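Local coordinates for flagellar hook-associated protein 2 (Helicobacter pylori, PDB 6IWY), which forms the cap at the distal end of the flagellar filament, promoting polymerisation of flagellin at the growing tip and preventing subunits from leaking out unpolymerised, at residues G99-T104 and D108-M113; N139-G144 and A237-F242. All blocks are in the same frame, centred on the assembly; numbering follows the deposited sequence.

This chain is an internal piece of the capping protein FliD, and its two contacts illustrate how the chemistry of a beta-rich protein changes with place. Contact 1 joins neighbouring strands of a hairpin and is partly buried: paired backbone amides and carbonyls carry it, with side chains added on both faces. Contact 2 is smaller and mostly buried; it brings an edge strand against a single helical turn 93 residues further along, through leucine methyls and no hydrogen bond. Each uses an outermost strand of its own four-stranded antiparallel sheet, so they share no element. Their centres lie about 44 Å apart, on opposite sides of the chain's centre.

Contact 1: G99-T104 and D108-M113; sequences GIVMKT and DPYQLM
G99-T104 and D108-M113 form the two arms of a beta hairpin, their strand axes 4.7 Å apart and running antiparallel at 150°, with I100-M113 and M102-Q111 as the hydrogen-bonded pairs and V101-L112 and K103-Y110 as the non-hydrogen-bonded ones. Both hydrogen-bonded pairs are doubly joined; I100 N reaches M113 O at 2.9 Å, and M102 N reaches Q111 O at 3.3 Å. Near the turn, P109 O accepts twice, from T104 N at 2.8 Å and from T104 OG1 at 3.0 Å, the two donors arriving from opposite faces of the carbonyl plane. A chi1 of 45°, which sets OG1 between the backbone N and carbonyl carbon of T104, allows one residue to supply both. On the face of V101, K103, Y110 and L112, the extended lysine runs alongside the tyrosine: K103 CG lies 3.5 Å from Y110 CE1, while K103 CE lies 3.4 Å from Y110 OH. V101 CG1 meets the ring obliquely, 4.1 Å from Y110 CD1. The other face pairs M102 CB with M113 CG, and there Q111 NE2 bonds to L112 O and to G46 O, which fixes its amide. Strand 97-103 is outermost in its sheet, whereas strand 110-116 is also bonded to strand 42-49; helix 82-92 covers V101, Y110 and L112 through L82 and A86.

Contact 2: N139-G144 and A237-F242; sequences NALSLG and AKELGF
The carboxylate of E239 is the one flat group that touches across this contact, and nothing of N139-G144 stacks on it: its OE1 alone comes up to L141, 3.7 Å from CB, while OE2 is turned further off. The setting is an alpha+beta arrangement: an antiparallel sheet of strands 141-143, 164-173, 154-158 and 230-233, with the short, weakly bonded helical turn 237-240 packed beside outermost strand 141-143. L141 and L240 carry the join. Their side chains cross at about a right angle and touch by one methyl each, CD2 of L141 to CD2 of L240. In L240 CG lies anti to the carbonyl carbon (chi1 -60°), which brings CD2 toward the strand. L141 also rests on L171 and L173, and L240 on I186 and M190, so the leucine pair is buried between strand 164-173 on one hand and helix 179-196 on the other; E239 stays at its exposed margin. Polar ties lie outside the pair: K182 NZ bonds to N139 O, and K236 NZ to S142 O. After the turn, G241 takes a positive phi of 95° and the chain leaves helical geometry. The second leucine of the strand adds a looser touch, L143 CD1 standing 4.4 Å from L240 CD2.

Contact 1: G99-T104 and D108-M113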
ATOM      1  N   GLY A  99      -8.512   1.417  12.672  1.00 55.44           N
ATOM      2  CA  GLY A  99      -8.502  -0.043  12.841  1.00 54.76           C
ATOM      3  C   GLY A  99      -9.569  -0.452  13.827  1.00 56.20           C
ATOM      4  O   GLY A  99      -9.445  -0.208  15.009  1.00 58.42           O
ATOM      5  N   ILE A 100     -10.600  -1.100  13.305  1.00 56.00           N
ATOM      6  CA  ILE A 100     -11.848  -1.393  13.989  1.00 57.81           C
ATOM      7  C   ILE A 100     -12.138  -2.878  13.834  1.00 57.88           C
ATOM      8  O   ILE A 100     -11.887  -3.442  12.758  1.00 57.67           O
ATOM      9  CB  ILE A 100     -13.005  -0.623  13.281  1.00 57.45           C
ATOM     10  CG1 ILE A 100     -12.923   0.880  13.572  1.00 59.37           C
ATOM     11  CG2 ILE A 100     -14.359  -1.162  13.678  1.00 57.17           C
ATOM     12  CD1 ILE A 100     -13.846   1.720  12.714  1.00 58.20           C
ATOM     13  N   VAL A 101     -12.717  -3.484  14.869  1.00 60.00           N
ATOM     14  CA  VAL A 101     -13.080  -4.899  14.898  1.00 59.72           C
ATOM     15  C   VAL A 101     -14.598  -5.043  14.812  1.00 60.53           C
ATOM     16  O   VAL A 101     -15.335  -4.453  15.610  1.00 62.60           O
ATOM     17  CB  VAL A 101     -12.645  -5.566  16.232  1.00 62.54           C
ATOM     18  CG1 VAL A 101     -12.633  -7.096  16.078  1.00 62.54           C
ATOM     19  CG2 VAL A 101     -11.284  -5.037  16.710  1.00 62.32           C
ATOM     20  N   MET A 102     -15.059  -5.862  13.876  1.00 58.84           N
ATOM     21  CA  MET A 102     -16.474  -5.977  13.563  1.00 59.01           C
ATOM     22  C   MET A 102     -16.792  -7.452  13.602  1.00 59.76           C
ATOM     23  O   MET A 102     -16.019  -8.260  13.097  1.00 58.38           O
ATOM     24  CB  MET A 102     -16.758  -5.407  12.170  1.00 56.77           C
ATOM     25  CG  MET A 102     -18.230  -5.254  11.732  1.00 58.01           C
ATOM     26  SD  MET A 102     -18.365  -5.037   9.909  1.00 60.90           S
ATOM     27  CE  MET A 102     -19.638  -3.801   9.866  1.00 61.68           C
ATOM     28  N   LYS A 103     -17.896  -7.806  14.265  1.00 62.15           N
ATOM     29  CA  LYS A 103     -18.433  -9.148  14.161  1.00 62.90           C
ATOM     30  C   LYS A 103     -18.951  -9.402  12.730  1.00 60.78           C
ATOM     31  O   LYS A 103     -19.628  -8.563  12.139  1.00 59.59           O
ATOM     32  CB  LYS A 103     -19.578  -9.343  15.147  1.00 66.30           C
ATOM     33  CG  LYS A 103     -19.182  -9.851  16.520  1.00 69.74           C
ATOM     34  CD  LYS A 103     -20.410 -10.271  17.295  1.00 72.22           C
ATOM     35  CE  LYS A 103     -20.072 -10.708  18.695  1.00 76.56           C
ATOM     36  NZ  LYS A 103     -21.299 -10.770  19.545  1.00 80.28           N
ATOM     37  N   THR A 104     -18.627 -10.562  12.183  1.00 60.07           N
ATOM     38  CA  THR A 104     -19.241 -11.004  10.951  1.00 59.48           C
ATOM     39  C   THR A 104     -19.713 -12.444  11.095  1.00 61.22           C
ATOM     40  O   THR A 104     -20.242 -12.834  12.133  1.00 64.55           O
ATOM     41  CB  THR A 104     -18.300 -10.871   9.777  1.00 56.88           C
ATOM     42  OG1 THR A 104     -17.021 -11.377  10.166  1.00 57.86           O
ATOM     43  CG2 THR A 104     -18.187  -9.445   9.374  1.00 56.70           C
ATOM     44  N   ASP A 108     -15.505 -18.177  13.676  1.00 70.76           N
ATOM     45  CA  ASP A 108     -14.671 -17.091  14.147  1.00 69.39           C
ATOM     46  C   ASP A 108     -15.263 -15.769  13.678  1.00 66.69           C
ATOM     47  O   ASP A 108     -15.053 -15.373  12.543  1.00 64.36           O
ATOM     48  CB  ASP A 108     -13.284 -17.206  13.523  1.00 68.26           C
ATOM     49  CG  ASP A 108     -12.494 -18.388  14.039  1.00 72.34           C
ATOM     50  OD1 ASP A 108     -12.868 -18.963  15.090  1.00 75.86           O
ATOM     51  OD2 ASP A 108     -11.473 -18.720  13.382  1.00 74.39           O
ATOM     52  N   PRO A 109     -15.997 -15.070  14.542  1.00 67.30           N
ATOM     53  CA  PRO A 109     -16.714 -13.898  14.037  1.00 65.41           C
ATOM     54  C   PRO A 109     -15.892 -12.661  13.805  1.00 63.07           C
ATOM     55  O   PRO A 109     -16.276 -11.821  12.993  1.00 62.57           O
ATOM     56  CB  PRO A 109     -17.761 -13.614  15.107  1.00 67.96           C
ATOM     57  CG  PRO A 109     -17.581 -14.641  16.179  1.00 71.11           C
ATOM     58  CD  PRO A 109     -16.364 -15.426  15.923  1.00 70.58           C
ATOM     59  N   TYR A 110     -14.766 -12.543  14.489  1.00 62.89           N
ATOM     60  CA  TYR A 110     -14.057 -11.263  14.555  1.00 60.77           C
ATOM     61  C   TYR A 110     -13.079 -11.040  13.412  1.00 58.02           C
ATOM     62  O   TYR A 110     -12.176 -11.837  13.157  1.00 57.59           O
ATOM     63  CB  TYR A 110     -13.370 -11.130  15.905  1.00 62.50           C
ATOM     64  CG  TYR A 110     -14.353 -11.078  17.063  1.00 64.33           C
ATOM     65  CD1 TYR A 110     -15.225 -10.008  17.208  1.00 64.17           C
ATOM     66  CD2 TYR A 110     -14.413 -12.097  18.001  1.00 67.62           C
ATOM     67  CE1 TYR A 110     -16.128  -9.945  18.253  1.00 67.02           C
ATOM     68  CE2 TYR A 110     -15.318 -12.050  19.071  1.00 70.10           C
ATOM     69  CZ  TYR A 110     -16.171 -10.965  19.195  1.00 70.75           C
ATOM     70  OH  TYR A 110     -17.078 -10.896  20.247  1.00 74.84           O
ATOM     71  N   GLN A 111     -13.262  -9.915  12.736  1.00 56.53           N
ATOM     72  CA  GLN A 111     -12.518  -9.593  11.529  1.00 54.10           C
ATOM     73  C   GLN A 111     -12.019  -8.184  11.639  1.00 53.85           C
ATOM     74  O   GLN A 111     -12.766  -7.308  12.041  1.00 55.13           O
ATOM     75  CB  GLN A 111     -13.439  -9.694  10.331  1.00 52.91           C
ATOM     76  CG  GLN A 111     -12.960  -8.980   9.111  1.00 51.56           C
ATOM     77  CD  GLN A 111     -11.842  -9.688   8.422  1.00 51.09           C
ATOM     78  OE1 GLN A 111     -12.040 -10.776   7.865  1.00 52.38           O
ATOM     79  NE2 GLN A 111     -10.660  -9.051   8.384  1.00 51.28           N
ATOM     80  N   LEU A 112     -10.769  -7.952  11.259  1.00 52.98           N
ATOM     81  CA  LEU A 112     -10.187  -6.642  11.424  1.00 52.98           C
ATOM     82  C   LEU A 112     -10.653  -5.805  10.253  1.00 52.15           C
ATOM     83  O   LEU A 112     -10.588  -6.241   9.105  1.00 50.81           O
ATOM     84  CB  LEU A 112      -8.661  -6.747  11.489  1.00 52.59           C
ATOM     85  CG  LEU A 112      -7.813  -5.480  11.666  1.00 52.43           C
ATOM     86  CD1 LEU A 112      -8.111  -4.809  12.971  1.00 52.78           C
ATOM     87  CD2 LEU A 112      -6.319  -5.813  11.559  1.00 50.07           C
ATOM     88  N   MET A 113     -11.170  -4.617  10.548  1.00 53.23           N
ATOM     89  CA  MET A 113     -11.552  -3.679   9.494  1.00 52.15           C
ATOM     90  C   MET A 113     -10.606  -2.521   9.588  1.00 52.07           C
ATOM     91  O   MET A 113     -10.138  -2.203  10.664  1.00 53.46           O
ATOM     92  CB  MET A 113     -12.974  -3.162   9.693  1.00 53.32           C
ATOM     93  CG  MET A 113     -14.017  -4.246   9.855  1.00 53.61           C
ATOM     94  SD  MET A 113     -14.224  -5.196   8.355  1.00 51.63           S
ATOM     95  CE  MET A 113     -14.950  -4.013   7.224  1.00 50.88           C
TER

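Contact 2: N139-G144 and A237-F242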
ATOM      1  N   ASN A 139      -1.123  15.129 -25.460  1.00 77.39           N
ATOM      2  CA  ASN A 139      -0.365  14.839 -26.666  1.00 77.83           C
ATOM      3  C   ASN A 139      -0.434  13.367 -27.068  1.00 74.78           C
ATOM      4  O   ASN A 139      -0.683  12.481 -26.238  1.00 71.73           O
ATOM      5  CB  ASN A 139       1.100  15.245 -26.494  1.00 77.18           C
ATOM      6  CG  ASN A 139       1.261  16.724 -26.237  1.00 82.35           C
ATOM      7  OD1 ASN A 139       2.115  17.134 -25.447  1.00 83.91           O
ATOM      8  ND2 ASN A 139       0.426  17.538 -26.885  1.00 87.05           N
ATOM      9  N   ALA A 140      -0.211  13.131 -28.359  1.00 76.26           N
ATOM     10  CA  ALA A 140      -0.164  11.784 -28.917  1.00 73.92           C
ATOM     11  C   ALA A 140       1.070  11.114 -28.384  1.00 69.95           C
ATOM     12  O   ALA A 140       2.107  11.769 -28.205  1.00 70.33           O
ATOM     13  CB  ALA A 140      -0.106  11.828 -30.460  1.00 76.43           C
ATOM     14  N   LEU A 141       0.955   9.819 -28.119  1.00 66.55           N
ATOM     15  CA  LEU A 141       2.137   9.002 -27.905  1.00 63.54           C
ATOM     16  C   LEU A 141       2.086   7.652 -28.640  1.00 62.39           C
ATOM     17  O   LEU A 141       1.043   7.001 -28.774  1.00 62.25           O
ATOM     18  CB  LEU A 141       2.451   8.824 -26.404  1.00 60.92           C
ATOM     19  CG  LEU A 141       1.383   8.489 -25.362  1.00 59.88           C
ATOM     20  CD1 LEU A 141       0.489   7.363 -25.819  1.00 58.93           C
ATOM     21  CD2 LEU A 141       2.049   8.164 -24.011  1.00 56.64           C
ATOM     22  N   SER A 142       3.239   7.284 -29.179  1.00 61.63           N
ATOM     23  CA  SER A 142       3.451   5.955 -29.676  1.00 60.16           C
ATOM     24  C   SER A 142       4.376   5.253 -28.683  1.00 55.96           C
ATOM     25  O   SER A 142       5.485   5.716 -28.426  1.00 55.87           O
ATOM     26  CB  SER A 142       4.039   5.970 -31.106  1.00 62.33           C
ATOM     27  OG  SER A 142       3.688   4.744 -31.773  1.00 62.80           O
ATOM     28  N   LEU A 143       3.912   4.147 -28.123  1.00 52.83           N
ATOM     29  CA  LEU A 143       4.743   3.345 -27.230  1.00 49.77           C
ATOM     30  C   LEU A 143       5.234   2.086 -27.928  1.00 48.47           C
ATOM     31  O   LEU A 143       4.546   1.070 -27.973  1.00 48.65           O
ATOM     32  CB  LEU A 143       3.999   3.006 -25.922  1.00 47.87           C
ATOM     33  CG  LEU A 143       3.692   4.221 -25.023  1.00 48.57           C
ATOM     34  CD1 LEU A 143       3.264   3.770 -23.644  1.00 48.78           C
ATOM     35  CD2 LEU A 143       4.863   5.154 -24.893  1.00 47.93           C
ATOM     36  N   GLY A 144       6.446   2.144 -28.451  1.00 47.61           N
ATOM     37  CA  GLY A 144       7.016   0.987 -29.097  1.00 47.44           C
ATOM     38  C   GLY A 144       8.346   0.560 -28.541  1.00 45.84           C
ATOM     39  O   GLY A 144       8.489   0.367 -27.352  1.00 45.40           O
ATOM     40  N   ALA A 237       9.151   6.512 -20.002  1.00 48.64           N
ATOM     41  CA  ALA A 237       8.411   6.588 -18.719  1.00 48.17           C
ATOM     42  C   ALA A 237       7.932   8.017 -18.428  1.00 50.09           C
ATOM     43  O   ALA A 237       6.780   8.210 -18.053  1.00 51.13           O
ATOM     44  CB  ALA A 237       9.214   6.060 -17.535  1.00 47.17           C
ATOM     45  N   LYS A 238       8.798   9.010 -18.615  1.00 51.73           N
ATOM     46  CA  LYS A 238       8.460  10.404 -18.270  1.00 54.16           C
ATOM     47  C   LYS A 238       7.173  10.872 -18.980  1.00 55.18           C
ATOM     48  O   LYS A 238       6.395  11.637 -18.412  1.00 55.73           O
ATOM     49  CB  LYS A 238       9.631  11.350 -18.538  1.00 55.49           C
ATOM     50  N   GLU A 239       6.930  10.360 -20.186  1.00 55.13           N
ATOM     51  CA  GLU A 239       5.793  10.807 -20.977  1.00 57.27           C
ATOM     52  C   GLU A 239       4.468  10.427 -20.352  1.00 56.23           C
ATOM     53  O   GLU A 239       3.450  11.030 -20.650  1.00 58.15           O
ATOM     54  CB  GLU A 239       5.866  10.272 -22.406  1.00 57.66           C
ATOM     55  CG  GLU A 239       6.728  11.108 -23.319  1.00 62.48           C
ATOM     56  CD  GLU A 239       6.690  10.653 -24.777  1.00 67.14           C
ATOM     57  OE1 GLU A 239       5.581  10.435 -25.350  1.00 69.13           O
ATOM     58  OE2 GLU A 239       7.796  10.531 -25.355  1.00 70.63           O
ATOM     59  N   LEU A 240       4.470   9.412 -19.510  1.00 54.08           N
ATOM     60  CA  LEU A 240       3.248   9.008 -18.812  1.00 53.54           C
ATOM     61  C   LEU A 240       3.079   9.775 -17.544  1.00 54.27           C
ATOM     62  O   LEU A 240       1.990   9.816 -16.988  1.00 55.29           O
ATOM     63  CB  LEU A 240       3.264   7.521 -18.472  1.00 50.68           C
ATOM     64  CG  LEU A 240       3.372   6.611 -19.681  1.00 50.32           C
ATOM     65  CD1 LEU A 240       3.091   5.159 -19.274  1.00 49.79           C
ATOM     66  CD2 LEU A 240       2.424   7.060 -20.784  1.00 52.36           C
ATOM     67  N   GLY A 241       4.160  10.353 -17.059  1.00 54.60           N
ATOM     68  CA  GLY A 241       4.075  11.207 -15.891  1.00 56.30           C
ATOM     69  C   GLY A 241       4.366  10.574 -14.551  1.00 54.65           C
ATOM     70  O   GLY A 241       3.893  11.063 -13.559  1.00 55.35           O
ATOM     71  N   PHE A 242       5.154   9.506 -14.516  1.00 53.17           N
ATOM     72  CA  PHE A 242       5.667   8.979 -13.254  1.00 53.33           C
ATOM     73  C   PHE A 242       6.843   9.809 -12.736  1.00 55.87           C
ATOM     74  O   PHE A 242       7.956   9.631 -13.183  1.00 56.12           O
ATOM     75  CB  PHE A 242       6.098   7.516 -13.421  1.00 51.04           C
ATOM     76  CG  PHE A 242       4.943   6.576 -13.567  1.00 50.04           C
ATOM     77  CD1 PHE A 242       4.200   6.203 -12.464  1.00 51.28           C
ATOM     78  CD2 PHE A 242       4.563   6.112 -14.808  1.00 48.54           C
ATOM     79  CE1 PHE A 242       3.111   5.359 -12.604  1.00 49.91           C
ATOM     80  CE2 PHE A 242       3.491   5.291 -14.954  1.00 47.06           C
ATOM     81  CZ  PHE A 242       2.760   4.909 -13.853  1.00 48.39           C
TER